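Local coordinates for protein sialidase B (Streptococcus pneumoniae serotype 4, PDB 4XHX) that hydrolyses alpha-2,3-, alpha-2,6- and alpha-2,8-glycosidic linkages of terminal sialic acid residues in oligosaccharides, glycoproteins and glycolipids, at residues Y205-T210 and E631-W636; S579-G584 and Y613-I618. The protein carries 1 engineered substitution. All coordinates share one frame; numbering follows the deposited sequence.

Contact 1 of 2, residues Y205-T210 and E631-W636. With JKK (2-[(3-chlorobenzyl)amino]ethanesulfonic acid), chain B.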
loop_
_atom_site.group_PDB
_atom_site.type_symbol
_atom_site.label_atom_id
_atom_site.label_comp_id
_atom_site.label_asym_id
_atom_site.label_seq_id
_atom_site.Cartn_x
_atom_site.Cartn_y
_atom_site.Cartn_z
ATOM N N TYR A 205 1.662 -7.034 4.821
ATOM C CA TYR A 205 1.428 -5.627 4.458
ATOM C C TYR A 205 1.739 -5.340 2.992
ATOM O O TYR A 205 2.566 -6.015 2.386
ATOM C CB TYR A 205 2.263 -4.714 5.359
ATOM C CG TYR A 205 2.108 -5.110 6.802
ATOM C CD1 TYR A 205 0.958 -4.781 7.498
ATOM C CD2 TYR A 205 3.068 -5.897 7.438
ATOM C CE1 TYR A 205 0.778 -5.177 8.816
ATOM C CE2 TYR A 205 2.902 -6.299 8.758
ATOM C CZ TYR A 205 1.758 -5.930 9.446
ATOM O OH TYR A 205 1.579 -6.323 10.758
ATOM N N PHE A 206 1.062 -4.343 2.428
ATOM C CA PHE A 206 1.292 -3.940 1.050
ATOM C C PHE A 206 1.187 -2.427 0.922
ATOM O O PHE A 206 0.399 -1.772 1.628
ATOM C CB PHE A 206 0.284 -4.613 0.101
ATOM C CG PHE A 206 0.300 -6.111 0.172
ATOM C CD1 PHE A 206 1.167 -6.846 -0.624
ATOM C CD2 PHE A 206 -0.538 -6.780 1.050
ATOM C CE1 PHE A 206 1.198 -8.232 -0.553
ATOM C CE2 PHE A 206 -0.512 -8.170 1.141
ATOM C CZ PHE A 206 0.351 -8.897 0.328
ATOM N N ARG A 207 1.998 -1.870 0.031
ATOM C CA ARG A 207 1.902 -0.458 -0.318
ATOM C C ARG A 207 2.301 -0.272 -1.774
ATOM O O ARG A 207 2.833 -1.189 -2.398
ATOM C CB ARG A 207 2.818 0.391 0.570
ATOM C CG ARG A 207 2.225 0.774 1.914
ATOM C CD ARG A 207 2.852 2.094 2.411
ATOM N NE ARG A 207 2.585 3.215 1.504
ATOM C CZ ARG A 207 3.132 4.425 1.646
ATOM N NH1 ARG A 207 3.974 4.655 2.652
ATOM N NH2 ARG A 207 2.846 5.404 0.790
ATOM N N ILE A 208 2.076 0.934 -2.287
ATOM C CA ILE A 208 2.548 1.324 -3.610
ATOM C C ILE A 208 1.929 0.477 -4.754
ATOM O O ILE A 208 2.646 -0.156 -5.515
ATOM C CB ILE A 208 4.117 1.294 -3.681
ATOM C CG1 ILE A 208 4.780 1.729 -2.344
ATOM C CG2 ILE A 208 4.617 2.149 -4.812
ATOM C CD1 ILE A 208 4.431 3.137 -1.852
ATOM N N PRO A 209 0.582 0.465 -4.869
ATOM C CA PRO A 209 -0.068 -0.284 -5.951
ATOM C C PRO A 209 0.199 0.328 -7.320
ATOM O O PRO A 209 0.351 1.557 -7.425
ATOM C CB PRO A 209 -1.556 -0.115 -5.635
ATOM C CG PRO A 209 -1.636 1.204 -4.901
ATOM C CD PRO A 209 -0.409 1.158 -4.021
ATOM N N THR A 210 0.254 -0.525 -8.346
ATOM C CA THR A 210 0.232 -0.096 -9.748
ATOM C C THR A 210 -0.839 -0.861 -10.526
ATOM O O THR A 210 -1.271 -1.950 -10.107
ATOM C CB THR A 210 1.581 -0.320 -10.428
ATOM O OG1 THR A 210 1.750 -1.720 -10.724
ATOM C CG2 THR A 210 2.720 0.185 -9.511
ATOM N N GLU A 631 -4.385 2.682 -1.668
ATOM C CA GLU A 631 -4.226 2.581 -0.220
ATOM C C GLU A 631 -5.410 3.236 0.497
ATOM O O GLU A 631 -5.496 4.458 0.573
ATOM C CB GLU A 631 -2.920 3.254 0.207
ATOM C CG GLU A 631 -1.676 2.608 -0.375
ATOM C CD GLU A 631 -0.395 3.395 -0.111
ATOM O OE1 GLU A 631 -0.464 4.536 0.422
ATOM O OE2 GLU A 631 0.687 2.866 -0.459
ATOM N N LYS A 632 -6.329 2.430 1.021
ATOM C CA LYS A 632 -7.473 2.990 1.730
ATOM C C LYS A 632 -7.130 3.216 3.206
ATOM O O LYS A 632 -7.711 2.595 4.091
ATOM C CB LYS A 632 -8.707 2.097 1.589
ATOM C CG LYS A 632 -10.005 2.819 1.928
ATOM C CD LYS A 632 -11.167 1.856 2.182
ATOM C CE LYS A 632 -12.414 2.620 2.581
ATOM N NZ LYS A 632 -12.865 3.521 1.486
ATOM N N TYR A 633 -6.155 4.092 3.450
ATOM C CA TYR A 633 -5.779 4.489 4.794
ATOM C C TYR A 633 -4.789 5.627 4.662
ATOM O O TYR A 633 -4.309 5.901 3.566
ATOM C CB TYR A 633 -5.166 3.313 5.578
ATOM C CG TYR A 633 -3.707 3.034 5.282
ATOM C CD1 TYR A 633 -3.298 2.524 4.049
ATOM C CD2 TYR A 633 -2.741 3.259 6.247
ATOM C CE1 TYR A 633 -1.942 2.264 3.796
ATOM C CE2 TYR A 633 -1.404 3.004 6.008
ATOM C CZ TYR A 633 -1.007 2.504 4.796
ATOM O OH TYR A 633 0.333 2.264 4.598
ATOM N N ASP A 634 -4.514 6.313 5.759
ATOM C CA ASP A 634 -3.522 7.386 5.738
ATOM C C ASP A 634 -2.118 6.803 5.921
ATOM O O ASP A 634 -1.669 6.569 7.054
ATOM C CB ASP A 634 -3.835 8.445 6.811
ATOM C CG ASP A 634 -2.993 9.723 6.650
ATOM O OD1 ASP A 634 -1.811 9.626 6.262
ATOM O OD2 ASP A 634 -3.527 10.829 6.905
ATOM N N SER A 635 -1.425 6.584 4.805
ATOM C CA SER A 635 -0.099 5.958 4.827
ATOM C C SER A 635 1.020 6.919 5.259
ATOM O O SER A 635 2.205 6.608 5.106
ATOM C CB SER A 635 0.225 5.352 3.454
ATOM O OG SER A 635 0.368 6.365 2.466
ATOM N N TRP A 636 0.642 8.093 5.764
ATOM C CA TRP A 636 1.595 9.045 6.347
ATOM C C TRP A 636 1.453 9.043 7.855
ATOM O O TRP A 636 2.441 9.117 8.583
ATOM C CB TRP A 636 1.353 10.468 5.836
ATOM C CG TRP A 636 2.406 11.462 6.285
ATOM C CD1 TRP A 636 2.351 12.288 7.390
ATOM C CD2 TRP A 636 3.666 11.736 5.644
ATOM N NE1 TRP A 636 3.498 13.048 7.463
ATOM C CE2 TRP A 636 4.315 12.738 6.406
ATOM C CE3 TRP A 636 4.303 11.241 4.496
ATOM C CZ2 TRP A 636 5.575 13.245 6.063
ATOM C CZ3 TRP A 636 5.561 11.753 4.151
ATOM C CH2 TRP A 636 6.176 12.746 4.934
HETATM C CAE JKK B . 12.493 4.911 -2.433
HETATM C CAF JKK B . 13.135 4.410 -1.251
HETATM C CAG JKK B . 11.486 5.890 -2.306
HETATM C CAH JKK B . 11.776 5.860 0.149
HETATM C CAI JKK B . 7.832 7.805 0.016
HETATM C CAJ JKK B . 6.585 7.232 0.650
HETATM C CAK JKK B . 10.039 7.413 -0.866
HETATM C CAM JKK B . 12.777 4.880 0.020
HETATM C CAN JKK B . 11.136 6.373 -1.030
HETATM N NAL JKK B . 8.824 6.829 -0.335
HETATM O OAA JKK B . 5.347 9.622 1.085
HETATM O OAB JKK B . 6.445 8.515 2.970
HETATM O OAC JKK B . 4.374 7.646 2.144
HETATM S SAO JKK B . 5.630 8.296 1.770
HETATM CL CL JKK B . 13.565 4.265 1.450
#

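Contact 2 of 2, residues S579-G584 and Y613-I618. With JKK (2-[(3-chlorobenzyl)amino]ethanesulfonic acid), chain B.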
loop_
_atom_site.group_PDB
_atom_site.type_symbol
_atom_site.label_atom_id
_atom_site.label_comp_id
_atom_site.label_asym_id
_atom_site.label_seq_id
_atom_site.Cartn_x
_atom_site.Cartn_y
_atom_site.Cartn_z
ATOM N N SER A 579 -5.019 18.437 4.935
ATOM C CA SER A 579 -4.804 17.983 6.309
ATOM C C SER A 579 -4.110 16.626 6.406
ATOM O O SER A 579 -3.168 16.454 7.178
ATOM C CB SER A 579 -6.134 17.938 7.067
ATOM O OG SER A 579 -5.959 17.362 8.349
ATOM N N GLY A 580 -4.583 15.655 5.631
ATOM C CA GLY A 580 -3.985 14.335 5.676
ATOM C C GLY A 580 -4.253 13.571 4.392
ATOM O O GLY A 580 -4.726 14.148 3.408
ATOM N N ARG A 581 -3.949 12.276 4.395
ATOM C CA ARG A 581 -4.198 11.450 3.215
ATOM C C ARG A 581 -5.586 10.842 3.338
ATOM O O ARG A 581 -5.771 9.736 3.866
ATOM C CB ARG A 581 -3.102 10.391 3.047
ATOM C CG ARG A 581 -1.726 11.014 2.826
ATOM C CD ARG A 581 -0.665 9.989 2.442
ATOM N NE ARG A 581 0.517 10.635 1.850
ATOM C CZ ARG A 581 1.712 10.066 1.756
ATOM N NH1 ARG A 581 1.908 8.836 2.228
ATOM N NH2 ARG A 581 2.723 10.737 1.215
ATOM N N LYS A 582 -6.567 11.600 2.869
ATOM C CA LYS A 582 -7.968 11.236 3.018
ATOM C C LYS A 582 -8.722 12.031 1.977
ATOM O O LYS A 582 -8.140 12.889 1.303
ATOM C CB LYS A 582 -8.476 11.585 4.435
ATOM C CG LYS A 582 -8.255 13.058 4.835
ATOM C CD LYS A 582 -8.471 13.293 6.344
ATOM C CE LYS A 582 -8.217 14.750 6.715
ATOM N NZ LYS A 582 -8.313 15.033 8.190
ATOM N N GLY A 583 -10.011 11.763 1.839
ATOM C CA GLY A 583 -10.805 12.492 0.867
ATOM C C GLY A 583 -10.410 12.113 -0.545
ATOM O O GLY A 583 -10.184 12.981 -1.392
ATOM N N GLY A 584 -10.315 10.807 -0.793
ATOM C CA GLY A 584 -9.938 10.311 -2.100
ATOM C C GLY A 584 -10.850 10.791 -3.208
ATOM O O GLY A 584 -12.073 10.779 -3.067
ATOM N N TYR A 613 -7.173 7.790 2.136
ATOM C CA TYR A 613 -6.863 7.546 0.743
ATOM C C TYR A 613 -5.484 8.089 0.505
ATOM O O TYR A 613 -5.231 9.269 0.749
ATOM C CB TYR A 613 -7.864 8.280 -0.150
ATOM C CG TYR A 613 -7.846 7.858 -1.601
ATOM C CD1 TYR A 613 -8.656 6.817 -2.045
ATOM C CD2 TYR A 613 -7.055 8.527 -2.539
ATOM C CE1 TYR A 613 -8.670 6.425 -3.386
ATOM C CE2 TYR A 613 -7.061 8.152 -3.888
ATOM C CZ TYR A 613 -7.880 7.090 -4.302
ATOM O OH TYR A 613 -7.918 6.689 -5.620
ATOM N N ALA A 614 -4.580 7.230 0.047
ATOM C CA ALA A 614 -3.205 7.655 -0.160
ATOM C C ALA A 614 -2.712 7.336 -1.580
ATOM O O ALA A 614 -3.293 7.820 -2.566
ATOM C CB ALA A 614 -2.291 7.077 0.923
ATOM N N TYR A 615 -1.657 6.535 -1.701
ATOM C CA TYR A 615 -1.143 6.190 -3.031
ATOM C C TYR A 615 -2.213 5.435 -3.798
ATOM O O TYR A 615 -3.000 4.701 -3.200
ATOM C CB TYR A 615 0.103 5.333 -2.936
ATOM C CG TYR A 615 1.385 6.093 -2.678
ATOM C CD1 TYR A 615 1.442 7.093 -1.715
ATOM C CD2 TYR A 615 2.547 5.784 -3.367
ATOM C CE1 TYR A 615 2.621 7.775 -1.448
ATOM C CE2 TYR A 615 3.739 6.466 -3.114
ATOM C CZ TYR A 615 3.766 7.464 -2.147
ATOM O OH TYR A 615 4.930 8.162 -1.871
ATOM N N SER A 616 -2.242 5.599 -5.121
ATOM C CA SER A 616 -3.309 4.994 -5.906
ATOM C C SER A 616 -2.829 4.586 -7.290
ATOM O O SER A 616 -1.852 5.129 -7.801
ATOM C CB SER A 616 -4.485 5.963 -6.028
ATOM O OG SER A 616 -4.095 7.122 -6.746
ATOM N N ALA A 617 -3.520 3.617 -7.877
ATOM C CA ALA A 617 -3.289 3.222 -9.262
ATOM C C ALA A 617 -4.606 3.279 -10.008
ATOM O O ALA A 617 -5.641 2.846 -9.498
ATOM C CB ALA A 617 -2.712 1.813 -9.325
ATOM N N ILE A 618 -4.588 3.812 -11.222
ATOM C CA ILE A 618 -5.794 3.779 -12.037
ATOM C C ILE A 618 -5.481 3.333 -13.447
ATOM O O ILE A 618 -4.438 3.666 -14.006
ATOM C CB ILE A 618 -6.532 5.136 -12.096
ATOM C CG1 ILE A 618 -5.584 6.246 -12.559
ATOM C CG2 ILE A 618 -7.115 5.490 -10.734
ATOM C CD1 ILE A 618 -6.284 7.534 -12.785
HETATM C CAE JKK B . 12.493 4.911 -2.433
HETATM C CAF JKK B . 13.135 4.410 -1.251
HETATM C CAG JKK B . 11.486 5.890 -2.306
HETATM C CAH JKK B . 11.776 5.860 0.149
HETATM C CAI JKK B . 7.832 7.805 0.016
HETATM C CAJ JKK B . 6.585 7.232 0.650
HETATM C CAK JKK B . 10.039 7.413 -0.866
HETATM C CAM JKK B . 12.777 4.880 0.020
HETATM C CAN JKK B . 11.136 6.373 -1.030
HETATM N NAL JKK B . 8.824 6.829 -0.335
HETATM O OAA JKK B . 5.347 9.622 1.085
HETATM O OAB JKK B . 6.445 8.515 2.970
HETATM O OAC JKK B . 4.374 7.646 2.144
HETATM S SAO JKK B . 5.630 8.296 1.770
HETATM CL CL JKK B . 13.565 4.265 1.450
#

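Contact 1 of 2, residues Y205-T210 and E631-W636
Arg207, on strand 205-213, is, by similarity, one of the three arginines with which sialidases hold the carboxylate of sialic acid, and it is gripped by Glu631 at the end of strand 626-631. Arg207 NE gives a nearly straight salt-bridging hydrogen bond of 2.8 Å to Glu631 OE2 (172°). The oxygen lies in the guanidinium plane, but the nitrogen approaches it from above the carboxylate plane, and the two flat groups are turned 70° apart. The same OE2 accepts Ile208 N at 3.0 Å through its anti lone pair, so one oxygen ties down both the arginine head and the backbone beside it. A bend at chi3 (62°) turns the guanidinium out of the line of its own chain. Tyr633 sets its hydroxyl against the aliphatic part, with OH 3.3 Å from Arg207 CD and the ring plane almost perpendicular to the guanidinium. Ser635 OG lies over one guanidinium face, 3.1 Å from Arg207 NH2 at an angle too poor for a hydrogen bond; its hydroxyl donates instead to Glu631 OE1 at 2.9 Å. With NE engaged by glutamate, Arg207 NH1 and Arg207 NH2 both donate to sulfonate oxygen OAC of the bound 2-[(3-chlorobenzyl)amino]ethanesulfonic acid, at 3.1 and 3.0 Å, by bent bonds. Arginine suits the place because its planar head can serve a glutamate and an anion at once, and the sulfonate probably mimics the substrate carboxylate. The buried glutamate probably offsets part of the positive charge while fixing how the guanidinium is turned toward the anion.

Contact 2 of 2, residues S579-G584 and Y613-I618
The rim of the Tyr615 ring, at CE1, lies over one face of the Arg581 guanidinium, 3.9 Å from Arg581 NH1, and Arg581 NH2 lies in the plane of that ring, at its edge; the ligand sulfonate sits at the guanidinium edge. There Arg581 NH1 bonds OAC at 2.7 Å and Arg581 NH2 bonds OAA at 2.9 Å, both nearly straight (176°), a two-pronged grip suited to an arginine facing an oxyanion. The chain reaches it extended from CG to NE, and Arg581 CD passes 3.7 Å from Ala614 CB, a methyl small enough to pack beside the arginine stem. The Tyr613 ring carries the CA of Gly584 on one face, a CH-pi contact 3.6 Å from CA to the ring centroid; glycine fits because a CB here would run into the ring. Phe630 also stacks with this ring, and Tyr613 OH bonds Ser573. Between the backbones, Tyr613 N donates to Arg581 O at 3.0 Å, tying the inverse gamma turn centred on Arg581 to the other segment. Tyr615 OH comes 3.2 Å from JKK CAJ and is hydrogen-bonded to Glu503. This grouping of arginine, tyrosine and glutamate is characteristic of the sialidase active site, where, by similarity, Arg581 binds substrate and Tyr615 is the nucleophile.

Centred 9 Å apart, the two contacts form neighbouring parts of one sialidase active site and share the bound sulfonate. Along the chain contact 2 is nested within contact 1: 205-210 comes first, then 579-584 and 613-618, and finally 631-636. Strand 205-213 edges one four-stranded antiparallel sheet, whereas strands 616-620 and 626-631 are neighbours in another, so contact 1 joins the first and last sheets of the catalytic beta-propeller. Segment 579-584 links strands 569-575 and 584-591 of a further four-stranded antiparallel sheet, which contact 2 joins to that of strand 616-620. Glu631 N and Tyr615 O lie 2.9 Å apart, a probable hydrogen bond, and Ser635 OG probably bonds Arg581 NH1. Arg519 and Asp232 also hydrogen-bond the ligand, so residues far apart in sequence meet around one bound molecule.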